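Side-chain contacts in 3,6-diketocamphane 1,6-monooxygenase (Pseudomonas putida, PDB 4UWM), which catalyses the FMNH2- and O2-dependent Baeyer-Villiger oxidation of a camphor-derived diketone to a lactone, in the bacterial pathway that degrades (-)-camphor: residues 66-70 and 71-75; 93-96 and 97-101; 147-150 and 151-155. All coordinates share one frame; numbering follows the deposited sequence. Where two conformers were deposited one is given.

Contact 1 (66-70 and 71-75); sequences LQTKN and IKFAP
Thr68 OG1 touches the Phe73 ring across this turn and is held by several polar groups as well: NH1 of Arg102 donates to it, which lets the hydroxyl give its own proton to the carbonyl oxygen of Ala64, one turn back at the end of helix 57-65, and a weaker bond links it to the carbonyl oxygen of Ala65. Against the ring, OG1 lies at the edge and in the ring plane, 3.6 Å from Phe73 CE2 and 3.8 Å from Phe73 CZ, so it meets the C-H rim rather than a face. A chi1 of 52° on Thr68, which sets OG1 between its own N and carbonyl carbon, brings the oxygen to that rim.

The apolar part of the contact runs through Ile71. Its CG2 branch approaches Thr68 CB at 3.8 Å and Thr68 CG2 at 4.0 Å, the two side chains meeting at a slant. Ile71 CG1 stands anti to its backbone N (chi1 -162°) and carries CD1 away from residues 66-70, and the side chain also packs on Ala33, Ile38 and Met41.

Between these residues the backbone turns from the helix into strand 72-79. The turn is secured from outside by Asp34, whose OD1 accepts from the N of both Asn70 and Ile71 and whose OD2 accepts from Lys69 N, and by Arg102 NH1, which also reaches Ile71 O and so ties the threonine hydroxyl to the start of the strand. The contact thus joins a buried hydroxyl, satisfied from the helix end and by an arginine, to an apolar patch; the nearby positive charge would probably polarise OG1 and strengthen its donation to the helix end.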
ATOM      1  N   LEU A  66      -6.014 -10.514   5.661  1.00 19.26           N
ATOM      2  CA  LEU A  66      -7.232 -11.269   5.923  1.00 25.08           C
ATOM      3  C   LEU A  66      -7.038 -12.748   5.580  1.00 27.75           C
ATOM      4  O   LEU A  66      -7.967 -13.511   5.709  1.00 31.99           O
ATOM      5  CB  LEU A  66      -8.455 -10.673   5.199  1.00 21.57           C
ATOM      6  CG  LEU A  66      -8.790  -9.172   5.441  1.00 23.46           C
ATOM      7  CD1 LEU A  66     -10.163  -8.785   4.925  1.00 21.84           C
ATOM      8  CD2 LEU A  66      -8.686  -8.774   6.902  1.00 28.17           C
ATOM      9  N   GLN A  67      -5.826 -13.126   5.165  1.00 26.97           N
ATOM     10  CA  GLN A  67      -5.532 -14.522   4.819  0.60 28.13           C
ATOM     11  C   GLN A  67      -4.811 -15.236   5.948  1.00 25.85           C
ATOM     12  O   GLN A  67      -4.441 -16.398   5.819  1.00 27.06           O
ATOM     13  CB  GLN A  67      -4.690 -14.610   3.538  0.60 26.75           C
ATOM     14  CG  GLN A  67      -5.402 -14.098   2.296  0.60 30.65           C
ATOM     15  CD  GLN A  67      -4.696 -14.472   1.012  0.60 32.59           C
ATOM     16  OE1 GLN A  67      -4.289 -15.624   0.816  0.60 35.80           O
ATOM     17  NE2 GLN A  67      -4.561 -13.502   0.114  0.60 32.07           N
ATOM     18  N   THR A  68      -4.620 -14.546   7.060  1.00 21.48           N
ATOM     19  CA  THR A  68      -3.862 -15.088   8.170  1.00 20.17           C
ATOM     20  C   THR A  68      -4.627 -14.775   9.442  1.00 24.58           C
ATOM     21  O   THR A  68      -5.466 -13.850   9.444  1.00 21.42           O
ATOM     22  CB  THR A  68      -2.452 -14.462   8.252  1.00 22.50           C
ATOM     23  OG1 THR A  68      -2.561 -13.034   8.249  1.00 22.83           O
ATOM     24  CG2 THR A  68      -1.577 -14.883   7.057  1.00 21.91           C
ATOM     25  N   LYS A  69      -4.312 -15.510  10.515  1.00 25.75           N
ATOM     26  CA  LYS A  69      -5.039 -15.406  11.779  0.60 25.00           C
ATOM     27  C   LYS A  69      -4.201 -14.838  12.918  1.00 23.81           C
ATOM     28  O   LYS A  69      -4.651 -13.968  13.644  1.00 26.70           O
ATOM     29  CB  LYS A  69      -5.610 -16.777  12.186  0.60 32.47           C
ATOM     30  CG  LYS A  69      -6.986 -17.096  11.607  0.60 37.63           C
ATOM     31  CD  LYS A  69      -6.971 -18.285  10.657  0.60 43.64           C
ATOM     32  CE  LYS A  69      -6.768 -17.879   9.206  0.60 47.23           C
ATOM     33  NZ  LYS A  69      -6.919 -19.049   8.296  0.60 43.89           N
ATOM     34  N   ASN A  70      -2.983 -15.338  13.077  1.00 22.74           N
ATOM     35  CA  ASN A  70      -2.174 -14.979  14.228  1.00 25.16           C
ATOM     36  C   ASN A  70      -0.890 -14.230  13.984  1.00 22.83           C
ATOM     37  O   ASN A  70      -0.451 -13.488  14.853  1.00 23.31           O
ATOM     38  CB  ASN A  70      -1.816 -16.245  15.032  1.00 25.37           C
ATOM     39  CG  ASN A  70      -3.035 -17.075  15.363  1.00 30.92           C
ATOM     40  OD1 ASN A  70      -4.003 -16.583  15.933  1.00 33.86           O
ATOM     41  ND2 ASN A  70      -3.004 -18.329  14.977  1.00 32.15           N
ATOM     42  N   ILE A  71      -0.241 -14.480  12.851  1.00 21.90           N
ATOM     43  CA  ILE A  71       1.083 -13.926  12.616  1.00 20.68           C
ATOM     44  C   ILE A  71       1.005 -12.390  12.660  1.00 16.92           C
ATOM     45  O   ILE A  71      -0.005 -11.813  12.259  1.00 21.62           O
ATOM     46  CB  ILE A  71       1.673 -14.458  11.276  1.00 20.50           C
ATOM     47  CG1 ILE A  71       3.188 -14.266  11.215  1.00 19.05           C
ATOM     48  CG2 ILE A  71       0.894 -13.915  10.067  1.00 20.71           C
ATOM     49  CD1 ILE A  71       3.863 -15.160  10.184  1.00 22.41           C
ATOM     50  N   LYS A  72       2.053 -11.762  13.191  1.00 19.81           N
ATOM     51  CA  LYS A  72       2.186 -10.314  13.229  1.00 21.02           C
ATOM     52  C   LYS A  72       3.085  -9.854  12.065  1.00 20.44           C
ATOM     53  O   LYS A  72       4.059 -10.525  11.725  1.00 19.45           O
ATOM     54  CB  LYS A  72       2.821  -9.867  14.549  1.00 24.22           C
ATOM     55  CG  LYS A  72       2.070 -10.314  15.803  1.00 25.66           C
ATOM     56  CD  LYS A  72       2.789  -9.757  17.018  1.00 36.67           C
ATOM     57  CE  LYS A  72       2.404 -10.470  18.300  1.00 34.59           C
ATOM     58  NZ  LYS A  72       3.102  -9.787  19.421  1.00 36.94           N
ATOM     59  N   PHE A  73       2.775  -8.696  11.487  1.00 17.83           N
ATOM     60  CA  PHE A  73       3.567  -8.170  10.356  1.00 19.62           C
ATOM     61  C   PHE A  73       4.316  -6.902  10.720  1.00 19.24           C
ATOM     62  O   PHE A  73       3.831  -6.122  11.529  1.00 16.57           O
ATOM     63  CB  PHE A  73       2.656  -7.861   9.173  1.00 16.91           C
ATOM     64  CG  PHE A  73       1.992  -9.059   8.587  1.00 17.79           C
ATOM     65  CD1 PHE A  73       2.646  -9.832   7.628  1.00 15.75           C
ATOM     66  CD2 PHE A  73       0.700  -9.396   8.954  1.00 16.35           C
ATOM     67  CE1 PHE A  73       2.022 -10.931   7.065  1.00 16.06           C
ATOM     68  CE2 PHE A  73       0.062 -10.502   8.383  1.00 18.66           C
ATOM     69  CZ  PHE A  73       0.729 -11.276   7.448  1.00 16.64           C
ATOM     70  N   ALA A  74       5.483  -6.689  10.115  1.00 14.92           N
ATOM     71  CA  ALA A  74       6.188  -5.430  10.253  1.00 15.91           C
ATOM     72  C   ALA A  74       6.916  -5.083   8.978  1.00 17.56           C
ATOM     73  O   ALA A  74       7.660  -5.915   8.445  1.00 16.30           O
ATOM     74  CB  ALA A  74       7.193  -5.483  11.411  1.00 16.38           C
ATOM     75  N   PRO A  75       6.748  -3.836   8.500  1.00 14.53           N
ATOM     76  CA  PRO A  75       7.734  -3.352   7.548  1.00 14.48           C
ATOM     77  C   PRO A  75       9.070  -3.239   8.267  1.00 16.25           C
ATOM     78  O   PRO A  75       9.135  -2.744   9.418  1.00 17.00           O
ATOM     79  CB  PRO A  75       7.189  -1.956   7.140  1.00 16.80           C
ATOM     80  CG  PRO A  75       6.378  -1.526   8.307  1.00 14.77           C
ATOM     81  CD  PRO A  75       5.782  -2.788   8.896  1.00 15.14           C
TER

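Contact 2 (93-96 and 97-101); sequences GWLS and QILEG
Trp94 O accepts from Ile98 N at 2.9 Å, one of three successive i to i+4 backbone bonds with which helix 85-98 runs to its end, the others being Gly93 O with Gln97 N and Leu95 O with Leu99 N. The closure is a Schellman motif: Gly101 N reaches back to Ser96 O at 3.0 Å with an N-H...O angle of 168°, Glu100 N donates to Gln97 O inside that loop, and Glu100 turns out of the helix with a positive phi.

On one flank Ile98 CD1 sits over the face of the Trp94 indole, 3.8 Å from the centroid of the six-membered ring and 6° off its normal, a CH-pi contact that is almost perfectly centred. This holds for one of two conformers modelled for Ile98, so the contact is less certain than its geometry suggests. In this conformer CG1 stands beside the residue's own N (chi1 -65°) and the chain extends to CD1, passing Trp94 O at 3.3 Å from CG1. The indole also meets Phe188 edge-to-face.

Leu95 and Leu99 lie side by side and point the same way, Leu95 CG 4.1 Å from Leu99 CD1. Both pack on Ile61 of helix 57-65. Gln97 CG lies 3.4 Å from Gly93 O, with the chain extended beyond it, and NE2 is taken up by the carbonyl oxygens of Ser189 and Asp187, while Ser96 OG bonds to Trp191 N.

Trp94, Gln97 and Ile98 also pack on Ala19 or Phe23 of the second subunit. One helix end thus packs on helix 57-65 of its own chain and on the second subunit, and the Schellman turn leads on toward strand 105-108 in the beta-alpha-beta unit 72-79, 85-98, 105-108 of this luciferase-like TIM barrel.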
ATOM      1  N   GLY A  93      -1.375   3.624  10.766  1.00 14.52           N
ATOM      2  CA  GLY A  93      -2.521   3.480  11.673  1.00 14.44           C
ATOM      3  C   GLY A  93      -3.665   2.662  11.083  1.00 16.96           C
ATOM      4  O   GLY A  93      -4.279   1.824  11.761  1.00 15.58           O
ATOM      5  N   TRP A  94      -3.963   2.889   9.807  1.00 12.22           N
ATOM      6  CA  TRP A  94      -5.086   2.221   9.197  1.00 11.92           C
ATOM      7  C   TRP A  94      -4.764   0.727   9.025  1.00 13.14           C
ATOM      8  O   TRP A  94      -5.610  -0.121   9.267  1.00 14.34           O
ATOM      9  CB  TRP A  94      -5.402   2.839   7.807  1.00 11.09           C
ATOM     10  CG  TRP A  94      -6.681   2.321   7.189  1.00 12.03           C
ATOM     11  CD1 TRP A  94      -7.901   2.212   7.802  1.00 13.26           C
ATOM     12  CD2 TRP A  94      -6.874   1.856   5.833  1.00 12.38           C
ATOM     13  NE1 TRP A  94      -8.834   1.716   6.928  1.00 12.76           N
ATOM     14  CE2 TRP A  94      -8.236   1.484   5.713  1.00 11.15           C
ATOM     15  CE3 TRP A  94      -6.022   1.698   4.721  1.00 11.46           C
ATOM     16  CZ2 TRP A  94      -8.777   0.981   4.525  1.00 11.41           C
ATOM     17  CZ3 TRP A  94      -6.567   1.199   3.522  1.00 10.76           C
ATOM     18  CH2 TRP A  94      -7.926   0.853   3.432  1.00 11.83           C
ATOM     19  N   LEU A  95      -3.542   0.441   8.598  1.00 14.07           N
ATOM     20  CA  LEU A  95      -3.108  -0.956   8.380  1.00 12.68           C
ATOM     21  C   LEU A  95      -3.050  -1.703   9.725  1.00 14.72           C
ATOM     22  O   LEU A  95      -3.488  -2.843   9.805  1.00 15.41           O
ATOM     23  CB  LEU A  95      -1.762  -0.986   7.655  1.00 12.48           C
ATOM     24  CG  LEU A  95      -1.206  -2.394   7.298  1.00 12.36           C
ATOM     25  CD1 LEU A  95      -2.270  -3.229   6.601  1.00 12.51           C
ATOM     26  CD2 LEU A  95       0.055  -2.260   6.428  1.00 10.70           C
ATOM     27  N   SER A  96      -2.539  -1.039  10.769  1.00 16.85           N
ATOM     28  CA  SER A  96      -2.583  -1.569  12.149  1.00 15.87           C
ATOM     29  C   SER A  96      -4.015  -1.905  12.540  1.00 17.08           C
ATOM     30  O   SER A  96      -4.263  -2.990  13.099  1.00 18.07           O
ATOM     31  CB  SER A  96      -1.955  -0.579  13.155  1.00 16.98           C
ATOM     32  OG  SER A  96      -2.235  -0.970  14.493  1.00 19.91           O
ATOM     33  N   GLN A  97      -4.967  -1.012  12.227  1.00 16.21           N
ATOM     34  CA  GLN A  97      -6.385  -1.299  12.470  1.00 15.15           C
ATOM     35  C   GLN A  97      -6.898  -2.522  11.704  1.00 18.02           C
ATOM     36  O   GLN A  97      -7.664  -3.319  12.268  1.00 17.74           O
ATOM     37  CB  GLN A  97      -7.305  -0.098  12.163  1.00 17.76           C
ATOM     38  CG  GLN A  97      -7.238   1.059  13.169  1.00 18.66           C
ATOM     39  CD  GLN A  97      -8.271   2.153  12.883  1.00 17.62           C
ATOM     40  OE1 GLN A  97      -9.357   1.879  12.404  1.00 19.04           O
ATOM     41  NE2 GLN A  97      -7.915   3.399  13.162  1.00 18.94           N
ATOM     42  N   ILE A  98      -6.543  -2.630  10.412  1.00 14.57           N
ATOM     43  CA  ILE A  98      -7.021  -3.745   9.575  0.70 14.22           C
ATOM     44  C   ILE A  98      -6.549  -5.071  10.185  1.00 14.34           C
ATOM     45  O   ILE A  98      -7.302  -6.045  10.203  1.00 18.69           O
ATOM     46  CB  ILE A  98      -6.510  -3.630   8.104  0.70 12.65           C
ATOM     47  CG1 ILE A  98      -7.101  -2.386   7.416  0.70 10.66           C
ATOM     48  CG2 ILE A  98      -6.863  -4.872   7.298  0.70 12.11           C
ATOM     49  CD1 ILE A  98      -6.428  -2.023   6.099  0.70  8.62           C
ATOM     50  N   LEU A  99      -5.316  -5.080  10.678  1.00 14.97           N
ATOM     51  CA  LEU A  99      -4.692  -6.247  11.293  1.00 16.77           C
ATOM     52  C   LEU A  99      -5.101  -6.457  12.776  1.00 19.71           C
ATOM     53  O   LEU A  99      -4.630  -7.386  13.421  1.00 20.07           O
ATOM     54  CB  LEU A  99      -3.182  -6.062  11.240  1.00 13.51           C
ATOM     55  CG  LEU A  99      -2.597  -6.310   9.847  1.00 15.91           C
ATOM     56  CD1 LEU A  99      -1.205  -5.722   9.750  1.00 13.23           C
ATOM     57  CD2 LEU A  99      -2.587  -7.811   9.543  1.00 19.22           C
ATOM     58  N   GLU A 100      -5.921  -5.562  13.311  1.00 20.00           N
ATOM     59  CA  GLU A 100      -6.307  -5.615  14.726  1.00 23.47           C
ATOM     60  C   GLU A 100      -5.088  -5.711  15.644  1.00 22.56           C
ATOM     61  O   GLU A 100      -5.072  -6.476  16.595  1.00 23.73           O
ATOM     62  CB  GLU A 100      -7.310  -6.749  14.953  1.00 21.92           C
ATOM     63  CG  GLU A 100      -8.560  -6.513  14.131  1.00 22.79           C
ATOM     64  CD  GLU A 100      -9.581  -7.622  14.207  1.00 32.91           C
ATOM     65  OE1 GLU A 100      -9.208  -8.810  14.206  1.00 33.17           O
ATOM     66  OE2 GLU A 100     -10.776  -7.299  14.226  1.00 27.73           O
ATOM     67  N   GLY A 101      -4.061  -4.928  15.319  1.00 22.02           N
ATOM     68  CA  GLY A 101      -2.852  -4.824  16.128  1.00 21.85           C
ATOM     69  C   GLY A 101      -1.802  -5.904  15.949  1.00 23.04           C
ATOM     70  O   GLY A 101      -0.783  -5.880  16.645  1.00 24.55           O
TER

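Contact 3 (147-150 and 151-155); sequences LFIM and EKIWK
Leu147 lays CG and CD1 against the carboxylate end of Glu151, with CD1 3.6 Å from Glu151 OE2, while its O takes Glu151 N in a nearly straight backbone bond (173°). Glu151 OE1 is joined to Phe148 O through water 1, which donates to both.

Phe148 offers one ring face to the Lys152 chain: Lys152 CD stands 3.9 Å from the ring centroid, 21° off the normal and offset toward the rim. Bends at chi3 and chi4 of Lys152 carry its ammonium onward to a cation-pi contact with Phe159.

Ile149 runs alongside Ile153. The approach of its CG2 to Ile153 CD1, 3.4 Å, is doubtful, because Ile153 was modelled in two conformers and chi2 of this one departs from a staggered value.

Met150 meets Trp154 through CB, SD and its carbonyl oxygen. CB makes a CH-pi contact 4.2 Å from the centroid of the six-membered ring, and SD lies obliquely at 5.3 Å, a Met-aromatic contact. Met150 O also lies over that indole, whose NE1 bonds to Ala89 O.

These i to i+4 pairs are those of an alpha-helix, here the last turns of helix 139-155, packed on helix 85-98 and strand 105-108 of the TIM barrel.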
ATOM      1  N   LEU A 147       9.601  10.899  12.585  1.00 19.26           N
ATOM      2  CA  LEU A 147       9.050  10.200  13.741  1.00 19.62           C
ATOM      3  C   LEU A 147       8.366  11.192  14.698  1.00 24.31           C
ATOM      4  O   LEU A 147       7.297  10.911  15.232  1.00 21.11           O
ATOM      5  CB  LEU A 147      10.166   9.445  14.472  1.00 26.37           C
ATOM      6  CG  LEU A 147       9.809   8.703  15.760  1.00 29.74           C
ATOM      7  CD1 LEU A 147       8.721   7.656  15.524  1.00 28.74           C
ATOM      8  CD2 LEU A 147      11.072   8.062  16.299  1.00 28.39           C
ATOM      9  N   PHE A 148       8.993  12.348  14.892  1.00 22.02           N
ATOM     10  CA  PHE A 148       8.402  13.428  15.715  1.00 22.59           C
ATOM     11  C   PHE A 148       6.994  13.738  15.220  1.00 23.05           C
ATOM     12  O   PHE A 148       6.051  13.730  16.009  1.00 21.92           O
ATOM     13  CB  PHE A 148       9.288  14.675  15.679  1.00 21.03           C
ATOM     14  CG  PHE A 148       8.672  15.891  16.338  1.00 23.98           C
ATOM     15  CD1 PHE A 148       8.687  16.038  17.720  1.00 26.41           C
ATOM     16  CD2 PHE A 148       8.085  16.887  15.567  1.00 25.63           C
ATOM     17  CE1 PHE A 148       8.136  17.158  18.326  1.00 28.67           C
ATOM     18  CE2 PHE A 148       7.520  18.011  16.167  1.00 34.26           C
ATOM     19  CZ  PHE A 148       7.554  18.146  17.550  1.00 29.22           C
ATOM     20  N   ILE A 149       6.856  13.971  13.907  1.00 20.87           N
ATOM     21  CA  ILE A 149       5.548  14.229  13.271  1.00 19.47           C
ATOM     22  C   ILE A 149       4.563  13.068  13.388  1.00 22.74           C
ATOM     23  O   ILE A 149       3.414  13.266  13.803  1.00 18.23           O
ATOM     24  CB  ILE A 149       5.719  14.660  11.781  1.00 22.99           C
ATOM     25  CG1 ILE A 149       6.467  15.997  11.715  1.00 20.41           C
ATOM     26  CG2 ILE A 149       4.376  14.719  11.052  1.00 19.88           C
ATOM     27  CD1 ILE A 149       7.050  16.365  10.352  1.00 19.97           C
ATOM     28  N   MET A 150       4.996  11.848  13.022  1.00 20.09           N
ATOM     29  CA  MET A 150       4.081  10.718  13.023  1.00 16.86           C
ATOM     30  C   MET A 150       3.479  10.437  14.395  1.00 16.03           C
ATOM     31  O   MET A 150       2.286  10.155  14.507  1.00 17.41           O
ATOM     32  CB  MET A 150       4.770   9.443  12.461  1.00 14.23           C
ATOM     33  CG  MET A 150       5.225   9.595  11.003  1.00 15.12           C
ATOM     34  SD  MET A 150       5.355   7.950  10.201  1.00 17.88           S
ATOM     35  CE  MET A 150       6.729   7.248  11.086  1.00 16.48           C
ATOM     36  N   GLU A 151       4.302  10.478  15.438  1.00 19.63           N
ATOM     37  CA  GLU A 151       3.794  10.254  16.799  1.00 20.81           C
ATOM     38  C   GLU A 151       2.705  11.268  17.164  1.00 20.82           C
ATOM     39  O   GLU A 151       1.758  10.936  17.865  1.00 19.32           O
ATOM     40  CB  GLU A 151       4.926  10.352  17.822  1.00 25.47           C
ATOM     41  CG  GLU A 151       5.965   9.257  17.672  1.00 27.06           C
ATOM     42  CD  GLU A 151       7.185   9.463  18.549  1.00 33.22           C
ATOM     43  OE1 GLU A 151       7.559  10.621  18.837  1.00 37.70           O
ATOM     44  OE2 GLU A 151       7.804   8.451  18.907  1.00 31.03           O
ATOM     45  N   LYS A 152       2.850  12.501  16.692  1.00 22.52           N
ATOM     46  CA  LYS A 152       1.824  13.527  16.975  1.00 24.37           C
ATOM     47  C   LYS A 152       0.545  13.303  16.146  1.00 24.63           C
ATOM     48  O   LYS A 152      -0.579  13.504  16.637  1.00 24.29           O
ATOM     49  CB  LYS A 152       2.410  14.932  16.822  1.00 26.17           C
ATOM     50  CG  LYS A 152       3.543  15.218  17.802  1.00 27.59           C
ATOM     51  CD  LYS A 152       4.275  16.509  17.449  1.00 31.97           C
ATOM     52  CE  LYS A 152       3.509  17.735  17.952  1.00 32.11           C
ATOM     53  NZ  LYS A 152       3.458  17.778  19.442  1.00 33.32           N
ATOM     54  N   ILE A 153       0.695  12.832  14.909  1.00 20.68           N
ATOM     55  CA  ILE A 153      -0.482  12.492  14.119  0.60 21.83           C
ATOM     56  C   ILE A 153      -1.255  11.357  14.784  1.00 21.46           C
ATOM     57  O   ILE A 153      -2.477  11.421  14.865  1.00 20.32           O
ATOM     58  CB  ILE A 153      -0.138  12.190  12.651  0.60 23.08           C
ATOM     59  CG1 ILE A 153       0.121  13.508  11.923  0.60 22.87           C
ATOM     60  CG2 ILE A 153      -1.279  11.438  11.954  0.60 22.91           C
ATOM     61  CD1 ILE A 153       1.214  13.419  10.897  0.60 20.70           C
ATOM     62  N   TRP A 154      -0.546  10.338  15.288  1.00 22.07           N
ATOM     63  CA  TRP A 154      -1.219   9.207  15.953  1.00 19.96           C
ATOM     64  C   TRP A 154      -1.987   9.629  17.208  1.00 24.54           C
ATOM     65  O   TRP A 154      -2.998   9.002  17.555  1.00 24.50           O
ATOM     66  CB  TRP A 154      -0.243   8.076  16.323  1.00 19.67           C
ATOM     67  CG  TRP A 154       0.394   7.410  15.126  1.00 21.82           C
ATOM     68  CD1 TRP A 154      -0.193   7.155  13.905  1.00 23.09           C
ATOM     69  CD2 TRP A 154       1.733   6.908  15.037  1.00 19.60           C
ATOM     70  NE1 TRP A 154       0.704   6.523  13.069  1.00 19.26           N
ATOM     71  CE2 TRP A 154       1.895   6.370  13.723  1.00 19.13           C
ATOM     72  CE3 TRP A 154       2.817   6.870  15.924  1.00 19.13           C
ATOM     73  CZ2 TRP A 154       3.104   5.819  13.280  1.00 18.15           C
ATOM     74  CZ3 TRP A 154       4.027   6.308  15.492  1.00 20.38           C
ATOM     75  CH2 TRP A 154       4.159   5.790  14.171  1.00 18.37           C
ATOM     76  N   LYS A 155      -1.477  10.658  17.895  1.00 25.00           N
ATOM     77  CA  LYS A 155      -2.140  11.216  19.094  1.00 28.97           C
ATOM     78  C   LYS A 155      -3.430  11.986  18.793  1.00 24.63           C
ATOM     79  O   LYS A 155      -4.298  12.111  19.651  1.00 28.84           O
ATOM     80  CB  LYS A 155      -1.160  12.079  19.897  1.00 28.84           C
ATOM     81  CG  LYS A 155      -0.239  11.226  20.746  1.00 32.04           C
ATOM     82  CD  LYS A 155       0.775  12.050  21.505  1.00 40.06           C
ATOM     83  CE  LYS A 155       1.612  11.113  22.354  1.00 43.65           C
ATOM     84  NZ  LYS A 155       3.021  11.571  22.405  1.00 52.71           N
TER
HETATM   85  O   HOH W   1       6.749  13.423  18.755  1.00 23.01           O

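Overall arrangement
The three contacts lie in series along the chain, and contact 2 touches both of the others. Phe73 CD2 of contact 1 meets Leu99 CD2 of contact 2 at 3.7 Å, where strand 72-79 packs on the turn that closes the helix after it. Elsewhere on the same helix, Gly93 N of contact 2 approaches Trp154 NE1 of contact 3 at 4.2 Å, so helices 85-98 and 139-155 are neighbours. Contacts 1 and 3 do not touch; their centres are about 24 Å apart. None of them reaches the flavin: the side chains of Phe73 and Met150 lie about 14 and 13 Å from FMN, although strand 72-79 continues to the FMN-binding Met76.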